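Local atomic coordinates of putative alpha-galactosidase (Bacteroides fragilis, PDB entry 4NZJ), a protein that probably hydrolyses terminal, non-reducing alpha-D-galactose residues from alpha-D-galactosides such as galactose oligosaccharides, galactomannans and galactolipids, as a glycosyl hydrolase family 27 enzyme. Residues M320-I325 with L358-N362; D278-Y284 with L293-I299; Q425-E431 with K457-L463; F418-P424 with L463-Q467. The contacts are given in a common frame with arbitrary orientation. Numbering follows the deposited sequence.

Interaction 1. Residues M320-I325 with L358-N362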
# COMPACT_ATOMS: atom_id res chain seq x y z
N MSE A 320 -6.62 -6.16 2.31
CA MSE A 320 -6.83 -4.82 2.85
C MSE A 320 -6.53 -4.66 4.32
O MSE A 320 -6.54 -5.61 5.10
CB MSE A 320 -8.29 -4.42 2.60
CG MSE A 320 -9.26 -5.40 3.25
SE MSE A 320 -11.04 -4.58 3.21
CE MSE A 320 -12.06 -6.03 4.07
N LEU A 321 -6.25 -3.41 4.69
CA LEU A 321 -6.22 -3.02 6.09
C LEU A 321 -7.66 -2.86 6.59
O LEU A 321 -8.42 -2.07 6.04
CB LEU A 321 -5.47 -1.70 6.27
CG LEU A 321 -3.97 -1.74 6.02
CD1 LEU A 321 -3.42 -0.33 5.91
CD2 LEU A 321 -3.26 -2.51 7.12
N VAL A 322 -8.02 -3.63 7.61
CA VAL A 322 -9.33 -3.55 8.24
C VAL A 322 -9.33 -2.63 9.46
O VAL A 322 -10.32 -2.54 10.18
CB VAL A 322 -9.84 -4.96 8.64
CG1 VAL A 322 -10.00 -5.82 7.40
CG2 VAL A 322 -8.90 -5.63 9.63
N VAL A 323 -8.21 -1.93 9.68
CA VAL A 323 -8.06 -0.99 10.79
C VAL A 323 -9.28 -0.08 10.93
O VAL A 323 -9.64 0.63 10.00
CB VAL A 323 -6.80 -0.10 10.60
CG1 VAL A 323 -6.69 0.92 11.71
CG2 VAL A 323 -5.55 -0.97 10.52
N GLY A 324 -9.90 -0.15 12.10
CA GLY A 324 -10.98 0.76 12.47
C GLY A 324 -12.37 0.39 11.97
O GLY A 324 -13.33 1.08 12.31
N ILE A 325 -12.50 -0.68 11.20
CA ILE A 325 -13.81 -1.04 10.64
C ILE A 325 -14.80 -1.32 11.77
O ILE A 325 -15.99 -1.01 11.63
CB ILE A 325 -13.72 -2.17 9.59
CG1 ILE A 325 -12.98 -1.66 8.35
CG2 ILE A 325 -15.12 -2.65 9.19
CD1 ILE A 325 -12.73 -2.70 7.27
N LEU A 358 -0.54 -1.09 1.66
CA LEU A 358 -1.31 -0.51 2.75
C LEU A 358 -2.57 0.12 2.16
O LEU A 358 -2.62 1.33 1.93
CB LEU A 358 -0.50 0.53 3.53
CG LEU A 358 0.82 0.05 4.11
CD1 LEU A 358 1.58 1.18 4.79
CD2 LEU A 358 0.59 -1.09 5.09
N LEU A 359 -3.56 -0.72 1.87
CA LEU A 359 -4.78 -0.29 1.22
C LEU A 359 -5.92 -0.41 2.22
O LEU A 359 -6.32 -1.52 2.59
CB LEU A 359 -5.07 -1.14 -0.02
CG LEU A 359 -4.01 -1.07 -1.13
CD1 LEU A 359 -4.33 -2.04 -2.26
CD2 LEU A 359 -3.89 0.34 -1.68
N SER A 360 -6.42 0.72 2.69
CA SER A 360 -7.51 0.73 3.66
C SER A 360 -8.82 0.34 3.00
O SER A 360 -9.14 0.80 1.91
CB SER A 360 -7.67 2.09 4.31
OG SER A 360 -8.77 2.08 5.20
N GLY A 361 -9.58 -0.52 3.69
CA GLY A 361 -10.94 -0.85 3.30
C GLY A 361 -11.99 -0.15 4.13
O GLY A 361 -13.17 -0.39 3.97
N ASN A 362 -11.57 0.73 5.03
CA ASN A 362 -12.50 1.46 5.88
C ASN A 362 -13.04 2.69 5.15
O ASN A 362 -12.51 3.09 4.11
CB ASN A 362 -11.79 1.88 7.18
CG ASN A 362 -12.74 2.15 8.33
OD1 ASN A 362 -13.96 2.20 8.19
ND2 ASN A 362 -12.16 2.34 9.51
O HOH W 1 -8.44 0.49 7.35
O HOH W 2 -14.01 3.68 11.12
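Leu321, Asn362 and Gly361 carry this buried contact. The backbone of Leu321 bridges to Ser360 in the parallel pattern: Leu321 N donates to Leu359 O (2.8 Å) and Gly361 N to Leu321 O (3.0 Å). The side chain of Leu321 points across to the other segment, where its CD1 lies 3.9 Å from Leu358 CB, an apolar contact that suits leucine in this buried position. With Met320, here selenomethionine, in this conformer, a beta carbon on Gly361 would clash with SE, which lies 3.7 Å from Gly361 CA; glycine leaves the room. Asn362 suits a turn with carbonyls to satisfy: its ND2 reaches Val323 O at 3.1 Å, within the type II turn from Val322 to Ile325, where Gly324 takes the positive phi. One water joins Leu321 O, Val323 O and Ser360 OG, and another links Gly324 O to Asn362 ND2. Ser360 OG also accepts from Asn362 N, forming an ST turn. The bridge joins the chain just after strand 315-317 to strand 358-360, consistent with closure of the TIM barrel between its seventh and eighth strands. On its other side strand 358-360 pairs with strand 102-105, while Leu321 packs on helices 341-353 and 369-375.

Interaction 2. Residues D278-Y284 with L293-I299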
# COMPACT_ATOMS: atom_id res chain seq x y z
N ASP A 278 -9.93 -13.75 0.86
CA ASP A 278 -10.27 -12.44 1.39
C ASP A 278 -10.13 -12.36 2.91
O ASP A 278 -10.48 -13.30 3.62
CB ASP A 278 -11.72 -12.08 1.02
CG ASP A 278 -11.91 -11.87 -0.47
OD1 ASP A 278 -10.92 -11.79 -1.24
OD2 ASP A 278 -13.09 -11.76 -0.88
N ILE A 279 -9.61 -11.22 3.37
CA ILE A 279 -9.50 -10.93 4.79
C ILE A 279 -10.85 -10.48 5.33
O ILE A 279 -11.62 -9.82 4.64
CB ILE A 279 -8.42 -9.85 5.06
CG1 ILE A 279 -8.05 -9.82 6.55
CG2 ILE A 279 -8.87 -8.47 4.57
CD1 ILE A 279 -6.80 -9.01 6.83
N GLY A 280 -11.14 -10.89 6.56
CA GLY A 280 -12.28 -10.39 7.30
C GLY A 280 -11.84 -9.47 8.42
O GLY A 280 -10.67 -9.46 8.82
N ASP A 281 -12.79 -8.70 8.92
CA ASP A 281 -12.58 -7.84 10.08
C ASP A 281 -12.69 -8.71 11.33
O ASP A 281 -13.67 -8.65 12.08
CB ASP A 281 -13.61 -6.70 10.05
CG ASP A 281 -13.47 -5.73 11.21
OD1 ASP A 281 -12.38 -5.64 11.81
OD2 ASP A 281 -14.49 -5.06 11.51
N ILE A 282 -11.67 -9.54 11.55
CA ILE A 282 -11.69 -10.56 12.58
C ILE A 282 -10.26 -11.04 12.85
O ILE A 282 -9.43 -11.08 11.94
CB ILE A 282 -12.63 -11.73 12.18
CG1 ILE A 282 -12.82 -12.70 13.33
CG2 ILE A 282 -12.12 -12.43 10.93
CD1 ILE A 282 -14.01 -13.63 13.17
N TRP A 283 -9.98 -11.35 14.10
CA TRP A 283 -8.62 -11.67 14.53
C TRP A 283 -8.21 -13.06 14.05
O TRP A 283 -7.14 -13.24 13.47
CB TRP A 283 -8.55 -11.58 16.05
CG TRP A 283 -7.19 -11.65 16.67
CD1 TRP A 283 -6.78 -12.55 17.59
CD2 TRP A 283 -6.09 -10.76 16.46
NE1 TRP A 283 -5.48 -12.29 17.97
CE2 TRP A 283 -5.04 -11.19 17.29
CE3 TRP A 283 -5.89 -9.64 15.65
CZ2 TRP A 283 -3.80 -10.55 17.33
CZ3 TRP A 283 -4.66 -8.99 15.69
CH2 TRP A 283 -3.63 -9.45 16.52
N TYR A 284 -9.08 -14.04 14.28
CA TYR A 284 -8.82 -15.42 13.89
C TYR A 284 -10.03 -16.03 13.20
O TYR A 284 -11.13 -16.02 13.76
CB TYR A 284 -8.46 -16.28 15.10
CG TYR A 284 -8.21 -17.73 14.72
CD1 TYR A 284 -9.27 -18.64 14.64
CD2 TYR A 284 -6.93 -18.18 14.40
CE1 TYR A 284 -9.05 -19.96 14.28
CE2 TYR A 284 -6.71 -19.49 14.03
CZ TYR A 284 -7.77 -20.38 13.97
OH TYR A 284 -7.56 -21.70 13.61
N LEU A 293 -14.14 -15.89 4.81
CA LEU A 293 -13.12 -14.92 5.20
C LEU A 293 -12.05 -15.50 6.11
O LEU A 293 -12.31 -16.39 6.92
CB LEU A 293 -13.78 -13.71 5.88
CG LEU A 293 -14.82 -12.97 5.02
CD1 LEU A 293 -15.45 -11.83 5.82
CD2 LEU A 293 -14.22 -12.45 3.73
N HIS A 294 -10.84 -14.94 5.99
CA HIS A 294 -9.70 -15.30 6.82
C HIS A 294 -9.45 -14.20 7.85
O HIS A 294 -9.54 -13.01 7.52
CB HIS A 294 -8.44 -15.43 5.97
CG HIS A 294 -8.52 -16.50 4.93
ND1 HIS A 294 -7.90 -17.73 5.08
CD2 HIS A 294 -9.14 -16.54 3.73
CE1 HIS A 294 -8.14 -18.47 4.01
NE2 HIS A 294 -8.90 -17.77 3.18
N GLY A 295 -9.07 -14.60 9.05
CA GLY A 295 -8.66 -13.66 10.09
C GLY A 295 -7.27 -13.12 9.85
O GLY A 295 -6.49 -13.66 9.06
N ILE A 296 -6.95 -12.04 10.56
CA ILE A 296 -5.65 -11.39 10.48
C ILE A 296 -4.54 -12.40 10.79
O ILE A 296 -3.56 -12.47 10.05
CB ILE A 296 -5.58 -10.20 11.47
CG1 ILE A 296 -6.50 -9.07 10.99
CG2 ILE A 296 -4.15 -9.71 11.64
CD1 ILE A 296 -6.94 -8.12 12.09
N LEU A 297 -4.70 -13.15 11.87
CA LEU A 297 -3.67 -14.13 12.27
C LEU A 297 -3.44 -15.17 11.19
O LEU A 297 -2.32 -15.61 10.96
CB LEU A 297 -4.05 -14.84 13.57
CG LEU A 297 -4.05 -13.98 14.84
CD1 LEU A 297 -4.25 -14.86 16.06
CD2 LEU A 297 -2.76 -13.18 14.95
N ASN A 298 -4.52 -15.55 10.52
CA ASN A 298 -4.45 -16.61 9.52
C ASN A 298 -3.69 -16.17 8.28
O ASN A 298 -2.93 -16.94 7.69
CB ASN A 298 -5.86 -17.06 9.17
CG ASN A 298 -6.65 -17.39 10.41
OD1 ASN A 298 -7.20 -16.50 11.06
ND2 ASN A 298 -6.67 -18.66 10.78
N ILE A 299 -3.86 -14.91 7.91
CA ILE A 299 -3.15 -14.37 6.77
C ILE A 299 -1.66 -14.19 7.10
O ILE A 299 -0.81 -14.39 6.24
CB ILE A 299 -3.83 -13.09 6.23
CG1 ILE A 299 -5.13 -13.49 5.53
CG2 ILE A 299 -2.91 -12.35 5.27
CD1 ILE A 299 -5.98 -12.35 5.02
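This is a contact between a loop and the N terminus of a helix, within the connection that leads from strand 272-274 of the barrel to helix 296-303. Ile279 bridges to His294: His294 N donates to Asp278 O (2.9 Å) and Gly280 N to His294 O (2.8 Å). Gly280 suits the tight approach to Leu293, where a beta carbon would be crowded. In a TIM barrel such beta-to-alpha loops lie at the C-terminal ends of the strands, and here the loop also supplies acceptors for the start of helix 296-303. Gly295 is the N-cap; a side chain there would collide with Trp283 O and Tyr284 CA. Two of the first-turn amides are satisfied by the loop: Ile296 N by Ile282 O (3.0 Å) and Leu297 N by Trp283 O (2.9 Å). Leu297 CD1 sits over the five-membered ring of Trp283 in a CH-pi contact, 3.9 Å from the centroid, while Ile296 CD1 meets the ring edge. Deeper in, Ile279 CB touches Ile299 CD1 at 3.5 Å. Asn298 lays ND2 over the face of Tyr284, with its OD1 taken by Arg285 N. Asp278, partly exposed, forms a salt bridge with Arg274.

Interaction 3. Residues Q425-E431 with K457-L463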
# COMPACT_ATOMS: atom_id res chain seq x y z
N GLN A 425 2.55 -10.70 27.88
CA GLN A 425 3.73 -11.52 27.72
C GLN A 425 4.96 -10.63 27.76
O GLN A 425 4.91 -9.47 27.32
CB GLN A 425 3.68 -12.27 26.39
CG GLN A 425 2.50 -13.23 26.23
CD GLN A 425 2.57 -14.43 27.16
OE1 GLN A 425 3.65 -14.96 27.42
NE2 GLN A 425 1.42 -14.87 27.65
N THR A 426 6.06 -11.17 28.27
CA THR A 426 7.33 -10.47 28.31
C THR A 426 8.28 -11.18 27.35
O THR A 426 8.41 -12.40 27.38
CB THR A 426 7.92 -10.45 29.73
OG1 THR A 426 7.02 -9.77 30.61
CG2 THR A 426 9.28 -9.74 29.74
N VAL A 427 8.93 -10.40 26.49
CA VAL A 427 9.96 -10.91 25.59
C VAL A 427 11.29 -10.28 25.99
O VAL A 427 11.39 -9.06 26.11
CB VAL A 427 9.64 -10.57 24.13
CG1 VAL A 427 10.74 -11.09 23.20
CG2 VAL A 427 8.28 -11.14 23.73
N ILE A 428 12.30 -11.11 26.21
CA ILE A 428 13.64 -10.62 26.52
C ILE A 428 14.50 -10.75 25.27
O ILE A 428 14.90 -11.85 24.88
CB ILE A 428 14.29 -11.39 27.68
CG1 ILE A 428 13.39 -11.35 28.93
CG2 ILE A 428 15.67 -10.80 28.00
CD1 ILE A 428 13.84 -12.25 30.05
N LEU A 429 14.77 -9.62 24.61
CA LEU A 429 15.66 -9.61 23.47
C LEU A 429 17.09 -9.55 23.99
O LEU A 429 17.40 -8.76 24.88
CB LEU A 429 15.38 -8.41 22.56
CG LEU A 429 13.99 -8.36 21.91
CD1 LEU A 429 13.82 -7.05 21.14
CD2 LEU A 429 13.79 -9.55 20.99
N ASN A 430 17.95 -10.42 23.47
CA ASN A 430 19.37 -10.40 23.81
C ASN A 430 20.20 -10.70 22.56
O ASN A 430 19.64 -10.89 21.48
CB ASN A 430 19.67 -11.37 24.96
CG ASN A 430 19.30 -12.80 24.64
OD1 ASN A 430 19.70 -13.34 23.61
ND2 ASN A 430 18.56 -13.44 25.54
N GLU A 431 21.52 -10.73 22.71
CA GLU A 431 22.40 -10.94 21.56
C GLU A 431 22.22 -12.31 20.91
O GLU A 431 22.63 -12.51 19.77
CB GLU A 431 23.87 -10.71 21.93
CG GLU A 431 24.25 -9.24 21.91
CD GLU A 431 25.73 -9.02 22.17
OE1 GLU A 431 26.31 -9.74 23.00
OE2 GLU A 431 26.31 -8.11 21.54
N LYS A 457 23.30 -5.56 26.86
CA LYS A 457 23.08 -6.41 25.69
C LYS A 457 21.72 -7.09 25.80
O LYS A 457 21.53 -8.20 25.30
CB LYS A 457 24.20 -7.45 25.58
CG LYS A 457 25.59 -6.87 25.38
CD LYS A 457 25.68 -6.05 24.11
CE LYS A 457 27.13 -5.83 23.68
NZ LYS A 457 27.94 -5.18 24.74
N GLU A 458 20.77 -6.41 26.44
CA GLU A 458 19.46 -6.99 26.72
C GLU A 458 18.39 -5.91 26.64
O GLU A 458 18.63 -4.77 27.03
CB GLU A 458 19.48 -7.63 28.10
CG GLU A 458 18.16 -8.20 28.57
CD GLU A 458 18.28 -8.90 29.92
OE1 GLU A 458 18.95 -9.95 29.98
OE2 GLU A 458 17.72 -8.38 30.91
N LEU A 459 17.22 -6.27 26.15
CA LEU A 459 16.08 -5.37 26.14
C LEU A 459 14.82 -6.13 26.57
O LEU A 459 14.42 -7.09 25.92
CB LEU A 459 15.88 -4.75 24.76
CG LEU A 459 14.73 -3.75 24.60
CD1 LEU A 459 14.93 -2.54 25.50
CD2 LEU A 459 14.59 -3.33 23.15
N ILE A 460 14.23 -5.69 27.68
CA ILE A 460 13.00 -6.28 28.18
C ILE A 460 11.82 -5.62 27.47
O ILE A 460 11.64 -4.40 27.54
CB ILE A 460 12.87 -6.11 29.71
CG1 ILE A 460 14.04 -6.79 30.42
CG2 ILE A 460 11.55 -6.68 30.20
CD1 ILE A 460 14.06 -6.57 31.92
N VAL A 461 11.02 -6.43 26.78
CA VAL A 461 9.87 -5.95 26.03
C VAL A 461 8.59 -6.47 26.69
O VAL A 461 8.35 -7.67 26.72
CB VAL A 461 9.93 -6.42 24.57
CG1 VAL A 461 8.71 -5.96 23.80
CG2 VAL A 461 11.22 -5.93 23.92
N LYS A 462 7.81 -5.55 27.25
CA LYS A 462 6.56 -5.88 27.93
C LYS A 462 5.40 -5.65 26.98
O LYS A 462 5.21 -4.54 26.48
CB LYS A 462 6.38 -5.00 29.17
CG LYS A 462 7.40 -5.25 30.27
CD LYS A 462 7.24 -6.65 30.85
CE LYS A 462 7.98 -6.79 32.17
NZ LYS A 462 7.77 -8.15 32.76
N LEU A 463 4.62 -6.70 26.71
CA LEU A 463 3.54 -6.63 25.74
C LEU A 463 2.18 -6.88 26.40
O LEU A 463 2.01 -7.84 27.14
CB LEU A 463 3.77 -7.67 24.63
CG LEU A 463 5.06 -7.50 23.82
CD1 LEU A 463 5.31 -8.71 22.93
CD2 LEU A 463 5.00 -6.24 22.98
O HOH W 3 18.81 -12.26 28.11
O HOH W 4 22.87 -10.57 25.41
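Every second residue of strand 425-430 exchanges a pair of backbone hydrogen bonds with the antiparallel strand 458-463. Gln425 N donates to Leu463 O (3.0 Å) and Leu463 N to Gln425 O (2.9 Å). Val427 N bonds to Val461 O (2.8 Å) and Val461 N to Val427 O (2.7 Å). The last pair joins Leu429 N to Leu459 O (2.9 Å) and Leu459 N to Leu429 O (2.8 Å). Beyond these pairs water takes over: one molecule joins Glu431 N to Lys457 O, and another joins Asn430 ND2 to Glu458 OE1, while Asn430 OD1 accepts from Asn432 N. On the face bearing Thr426 and Lys462, Lys462 NZ donates to Thr426 OG1 (2.8 Å), the long lysine chain bringing its ammonium to the threonine hydroxyl. The opposite face carries Gln425 and the aliphatic Val427, Leu429, Leu459, Val461 and Leu463, with Val427 CG2 3.9 Å from Leu463 CD1. These aliphatics meet strands 401-407, 413-419 and 468-473 of the larger sheet, as in the beta-sandwich domain of this family. The chemistry is thus two-sided: Val427, Leu429, Val461 and Leu463 turn to the sandwich interior, while the outward face mixes Thr426, Asn430, Glu458 and Lys462 with exposed Ile428 and Ile460.

Interaction 4. Residues F418-P424 with L463-Q467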
# COMPACT_ATOMS: atom_id res chain seq x y z
N PHE A 418 5.68 -9.46 18.64
CA PHE A 418 4.23 -9.50 18.50
C PHE A 418 3.63 -10.57 19.39
O PHE A 418 3.88 -11.75 19.20
CB PHE A 418 3.86 -9.74 17.04
CG PHE A 418 2.41 -10.06 16.81
CD1 PHE A 418 1.41 -9.30 17.39
CD2 PHE A 418 2.05 -11.12 15.98
CE1 PHE A 418 0.07 -9.59 17.16
CE2 PHE A 418 0.72 -11.42 15.75
CZ PHE A 418 -0.27 -10.66 16.34
N ASN A 419 2.86 -10.12 20.37
CA ASN A 419 2.14 -11.00 21.27
C ASN A 419 0.81 -11.42 20.66
O ASN A 419 -0.11 -10.63 20.56
CB ASN A 419 1.90 -10.28 22.60
CG ASN A 419 1.21 -11.15 23.62
OD1 ASN A 419 1.19 -12.37 23.49
ND2 ASN A 419 0.66 -10.53 24.66
N ARG A 420 0.73 -12.68 20.24
CA ARG A 420 -0.53 -13.26 19.73
C ARG A 420 -1.56 -13.47 20.83
O ARG A 420 -2.76 -13.44 20.57
CB ARG A 420 -0.28 -14.62 19.09
CG ARG A 420 -0.35 -14.63 17.59
CD ARG A 420 0.05 -16.00 17.07
NE ARG A 420 1.50 -16.14 17.11
CZ ARG A 420 2.19 -16.93 17.93
NH1 ARG A 420 1.60 -17.70 18.83
NH2 ARG A 420 3.52 -16.93 17.85
N ALA A 421 -1.07 -13.70 22.05
CA ALA A 421 -1.89 -14.20 23.14
C ALA A 421 -2.83 -13.17 23.75
O ALA A 421 -2.63 -11.96 23.61
CB ALA A 421 -1.00 -14.78 24.22
N SER A 422 -3.83 -13.68 24.45
CA SER A 422 -4.84 -12.88 25.11
C SER A 422 -4.40 -12.43 26.50
O SER A 422 -5.16 -11.76 27.19
CB SER A 422 -6.13 -13.69 25.21
OG SER A 422 -5.89 -14.90 25.91
N SER A 423 -3.19 -12.80 26.91
CA SER A 423 -2.63 -12.35 28.19
C SER A 423 -1.32 -11.61 27.95
O SER A 423 -0.69 -11.80 26.91
CB SER A 423 -2.38 -13.55 29.10
OG SER A 423 -1.41 -14.42 28.55
N PRO A 424 -0.90 -10.77 28.91
CA PRO A 424 0.38 -10.09 28.73
C PRO A 424 1.54 -11.06 28.66
O PRO A 424 1.52 -12.12 29.29
CB PRO A 424 0.50 -9.19 29.97
CG PRO A 424 -0.81 -9.24 30.67
CD PRO A 424 -1.51 -10.48 30.22
N LEU A 463 4.62 -6.70 26.71
CA LEU A 463 3.54 -6.63 25.74
C LEU A 463 2.18 -6.88 26.40
O LEU A 463 2.01 -7.84 27.14
CB LEU A 463 3.77 -7.67 24.63
CG LEU A 463 5.06 -7.50 23.82
CD1 LEU A 463 5.31 -8.71 22.93
CD2 LEU A 463 5.00 -6.24 22.98
N ALA A 464 1.24 -5.99 26.12
CA ALA A 464 -0.16 -6.20 26.48
C ALA A 464 -0.73 -7.29 25.57
O ALA A 464 -0.09 -7.65 24.57
CB ALA A 464 -0.95 -4.92 26.32
N PRO A 465 -1.92 -7.81 25.89
CA PRO A 465 -2.54 -8.77 24.98
C PRO A 465 -2.61 -8.23 23.56
O PRO A 465 -2.95 -7.06 23.35
CB PRO A 465 -3.94 -8.96 25.57
CG PRO A 465 -3.77 -8.67 27.03
CD PRO A 465 -2.78 -7.55 27.07
N TYR A 466 -2.23 -9.06 22.59
CA TYR A 466 -2.32 -8.71 21.17
C TYR A 466 -1.36 -7.61 20.70
O TYR A 466 -1.42 -7.22 19.55
CB TYR A 466 -3.76 -8.30 20.81
CG TYR A 466 -4.79 -9.25 21.34
CD1 TYR A 466 -4.71 -10.61 21.07
CD2 TYR A 466 -5.84 -8.80 22.14
CE1 TYR A 466 -5.64 -11.49 21.57
CE2 TYR A 466 -6.79 -9.69 22.64
CZ TYR A 466 -6.68 -11.03 22.34
OH TYR A 466 -7.59 -11.93 22.82
N GLN A 467 -0.47 -7.14 21.58
CA GLN A 467 0.34 -5.97 21.26
C GLN A 467 1.59 -6.31 20.46
O GLN A 467 2.23 -7.35 20.66
CB GLN A 467 0.76 -5.24 22.54
CG GLN A 467 1.55 -3.96 22.27
CD GLN A 467 1.78 -3.13 23.51
OE1 GLN A 467 1.88 -3.65 24.62
NE2 GLN A 467 1.87 -1.81 23.33
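Strand 413-419 ends at Asn419, whose N donates to Gln467 O (2.9 Å); across from it, residues 464-467 form a type II turn. Pro465 fits the second position with its fixed phi; Tyr466 takes the third with a positive phi (68°), where glycine or asparagine is commoner. Tyr466 N donates to Ala421 O (3.1 Å), and Asn419 O meets Tyr466 CA at 3.0 Å in a CA-H...O contact. In the C-terminal beta-sandwich, this turn connects strand 458-463 of the small sheet to strand 468-473 of the large one. Asn419 suits its place by having both a donor and an acceptor: ND2 gives hydrogen bonds to Ala464 O (3.0 Å) and Ser423 O (2.9 Å), while OD1 accepts from Ala421 N in an Asx turn. Gln467 OE1 likewise accepts from Ala464 N (2.9 Å). Leu463 CD1 packs on Asn419 CB at 3.8 Å. The Tyr466 ring, near Ser422 CB through its OH (3.3 Å), meets Trp283 edge-to-face, and Phe418 reaches helices 296-303 and 341-353.

From the N terminus, interaction 2 comes first, closing a short loop of eight residues at the start of helix 296-303. Interaction 1 follows in series, returning after helix 341-353 to strand 358-360. The two touch, Met320 and Val322 lying against Ile279, Gly280 and Ile296, so neighbouring barrel loops pack together. In the C-terminal sandwich, interaction 3 is nested inside the loop closed by interaction 4; Gln425 follows Pro424 directly, and the two contacts share Leu463. Interaction 4 also touches interaction 2, Trp283 and Leu297 meeting Phe418, Arg420 and Tyr466, which ties barrel to sandwich. Interaction 3 lies farther out, its nearest atoms about 17 Å from interaction 1.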